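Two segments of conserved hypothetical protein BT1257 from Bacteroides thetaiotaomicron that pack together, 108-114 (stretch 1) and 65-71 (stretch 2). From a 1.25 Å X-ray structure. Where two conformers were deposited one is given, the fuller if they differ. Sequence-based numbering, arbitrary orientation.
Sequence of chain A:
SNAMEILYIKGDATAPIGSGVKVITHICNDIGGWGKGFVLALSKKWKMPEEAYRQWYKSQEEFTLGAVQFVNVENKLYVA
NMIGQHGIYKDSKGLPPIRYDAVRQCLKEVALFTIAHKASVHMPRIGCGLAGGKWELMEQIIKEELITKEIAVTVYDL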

# COMPACT_ATOMS: atom_id res chain seq x y z
N LYS A 108 9.59 2.09 -3.52
CA LYS A 108 10.91 2.71 -3.30
C LYS A 108 10.81 3.78 -2.20
O LYS A 108 11.70 3.89 -1.35
CB LYS A 108 11.43 3.35 -4.59
CG LYS A 108 12.08 2.38 -5.59
CD LYS A 108 12.75 3.14 -6.73
CE LYS A 108 13.62 2.25 -7.61
NZ LYS A 108 12.90 1.10 -8.19
N GLU A 109 9.73 4.55 -2.22
CA GLU A 109 9.55 5.58 -1.19
C GLU A 109 9.22 4.95 0.17
O GLU A 109 9.73 5.41 1.21
CB GLU A 109 8.49 6.62 -1.61
CG GLU A 109 8.45 7.83 -0.68
CD GLU A 109 7.51 8.93 -1.14
OE1 GLU A 109 7.12 8.95 -2.32
OE2 GLU A 109 7.17 9.80 -0.31
N VAL A 110 8.41 3.90 0.17
CA VAL A 110 8.14 3.16 1.39
C VAL A 110 9.43 2.56 1.96
O VAL A 110 9.63 2.56 3.18
CB VAL A 110 7.08 2.06 1.16
CG1 VAL A 110 6.95 1.15 2.38
CG2 VAL A 110 5.73 2.72 0.83
N ALA A 111 10.33 2.08 1.10
CA ALA A 111 11.59 1.53 1.59
C ALA A 111 12.38 2.58 2.38
O ALA A 111 12.89 2.30 3.46
CB ALA A 111 12.42 0.97 0.44
N LEU A 112 12.50 3.79 1.83
CA LEU A 112 13.23 4.85 2.53
C LEU A 112 12.56 5.21 3.85
O LEU A 112 13.24 5.37 4.87
CB LEU A 112 13.34 6.09 1.65
CG LEU A 112 14.12 5.92 0.35
CD1 LEU A 112 13.94 7.13 -0.53
CD2 LEU A 112 15.57 5.68 0.62
N PHE A 113 11.24 5.33 3.84
CA PHE A 113 10.50 5.69 5.04
C PHE A 113 10.66 4.63 6.14
O PHE A 113 10.92 4.95 7.31
CB PHE A 113 9.02 5.91 4.69
CG PHE A 113 8.16 6.35 5.85
CD1 PHE A 113 7.88 7.69 6.04
CD2 PHE A 113 7.61 5.42 6.72
CE1 PHE A 113 7.06 8.10 7.11
CE2 PHE A 113 6.81 5.81 7.79
CZ PHE A 113 6.53 7.16 7.98
N THR A 114 10.51 3.37 5.73
CA THR A 114 10.57 2.25 6.64
C THR A 114 11.98 2.12 7.24
O THR A 114 12.11 1.92 8.45
CB THR A 114 10.08 0.99 5.89
OG1 THR A 114 8.69 1.16 5.54
CG2 THR A 114 10.25 -0.25 6.70
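Stretch 2 65-71: LGAVQFV

A strand laid along a helix makes contact through alternate residues, and residues 65-71 of BT1257 illustrate the principle on a small scale. Stretch 1 is helical throughout, part of a helix that extends beyond it at both ends; within it the amide N of F113 bonds to O of E109 at 3.0 Å and the N of T114 to O of V110 at 2.8 Å. Stretch 2 enters as loop, with G66 at phi/psi of 98/-14, a conformation in which a CB would be jammed against the carbonyl oxygen of L65. From V68 to V71 the chain is an extended strand, its phi values between -138° and -105° and its psi values between 124° and 140°, and the strand runs on past the end of the stretch.

Helix and strand point in broadly the same direction, with 32° between their N-to-C axes (signed crossing angle -32°) and a closest approach of 9.5 Å. The register follows from this: CA of E109 lies 7.0 Å from CA of V68, and CA of F113 lies 8.7 Å from CA of F70. One turn of helix, four residues, is thus matched by two residues of strand. Since successive strand side chains alternate, V68 and F70 direct their CA-to-CB bonds toward the helix, while Q69 and V71 direct theirs away; A67, in the loop just before, also points away. On the helix, E109 and F113 point toward the strand, V110 points sideways and A111 away.

Toward the C-terminal end of both stretches the contact is aromatic. The rings of F113 and F70 form an offset stack, their planes inclined by 2° and their centroids 3.9 Å apart, with CG of F113 3.5 Å from CE1 of F70. The offset also brings CB of F113 over the face of the F70 ring, 4.0 Å from its centroid, in a CH-pi contact. F70, with chi1 in the m well, has the largest area covered by the opposing stretch, 110 of the 318 Å² buried in total. Its edge meets the helix as well: CZ of F70 is 3.9 Å from CA of V110, and CE2 is 3.6 Å from OE2 of E109. V110 extends the apolar surface, its CG2 lying 4.0 Å from CE1 of F70 and 4.3 Å from CG1 of V68.

At the other end of the contact the chemistry becomes polar, and water does the joining. No direct hydrogen bond crosses between the stretches, but E109, extended with chi1 and chi2 both t, reaches the strand's beginning through two waters. Water 1 donates to OE1 of E109 and to O of G66, both at 2.7 Å. Water 2 donates to the same OE1 at 2.6 Å and accepts from N of V68 at 2.9 Å. A single carboxylate oxygen is therefore linked to a carbonyl in the loop and to the first amide of the strand, while stacked rings pack the next turn of the helix.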

# COMPACT_ATOMS: atom_id res chain seq x y z
N LEU A 65 0.72 8.99 -10.03
CA LEU A 65 1.15 7.60 -9.98
C LEU A 65 2.60 7.53 -9.49
O LEU A 65 3.47 8.25 -10.00
CB LEU A 65 1.03 6.96 -11.37
CG LEU A 65 -0.40 6.65 -11.81
CD1 LEU A 65 -0.43 6.44 -13.32
CD2 LEU A 65 -0.96 5.44 -11.09
N GLY A 66 2.84 6.67 -8.50
CA GLY A 66 4.18 6.53 -7.93
C GLY A 66 4.39 7.31 -6.64
O GLY A 66 5.36 7.05 -5.94
N ALA A 67 3.47 8.23 -6.32
CA ALA A 67 3.58 9.03 -5.11
C ALA A 67 2.98 8.31 -3.90
O ALA A 67 2.12 7.43 -4.04
CB ALA A 67 2.91 10.40 -5.29
N VAL A 68 3.43 8.69 -2.71
CA VAL A 68 2.98 8.08 -1.46
C VAL A 68 2.76 9.15 -0.42
O VAL A 68 3.58 10.07 -0.27
CB VAL A 68 4.03 7.05 -0.92
CG1 VAL A 68 3.50 6.35 0.33
CG2 VAL A 68 4.40 6.03 -1.98
N GLN A 69 1.67 9.00 0.35
CA GLN A 69 1.39 9.83 1.52
C GLN A 69 1.42 8.94 2.75
O GLN A 69 0.76 7.90 2.79
CB GLN A 69 0.00 10.44 1.36
CG GLN A 69 -0.49 11.25 2.54
CD GLN A 69 -1.91 11.69 2.32
OE1 GLN A 69 -2.79 10.88 2.07
NE2 GLN A 69 -2.15 13.00 2.41
N PHE A 70 2.20 9.36 3.76
CA PHE A 70 2.31 8.61 5.01
C PHE A 70 1.52 9.32 6.10
O PHE A 70 1.72 10.52 6.33
CB PHE A 70 3.78 8.48 5.44
CG PHE A 70 4.64 7.74 4.44
CD1 PHE A 70 4.79 6.36 4.51
CD2 PHE A 70 5.28 8.43 3.41
CE1 PHE A 70 5.58 5.68 3.58
CE2 PHE A 70 6.07 7.75 2.47
CZ PHE A 70 6.22 6.38 2.57
N VAL A 71 0.59 8.61 6.72
CA VAL A 71 -0.19 9.19 7.81
C VAL A 71 0.00 8.38 9.06
O VAL A 71 0.07 7.15 9.04
CB VAL A 71 -1.71 9.34 7.46
CG1 VAL A 71 -2.39 7.99 7.37
CG2 VAL A 71 -2.44 10.21 8.47
O HOH W 1 7.54 8.27 -4.93
O HOH W 2 5.40 10.87 -2.88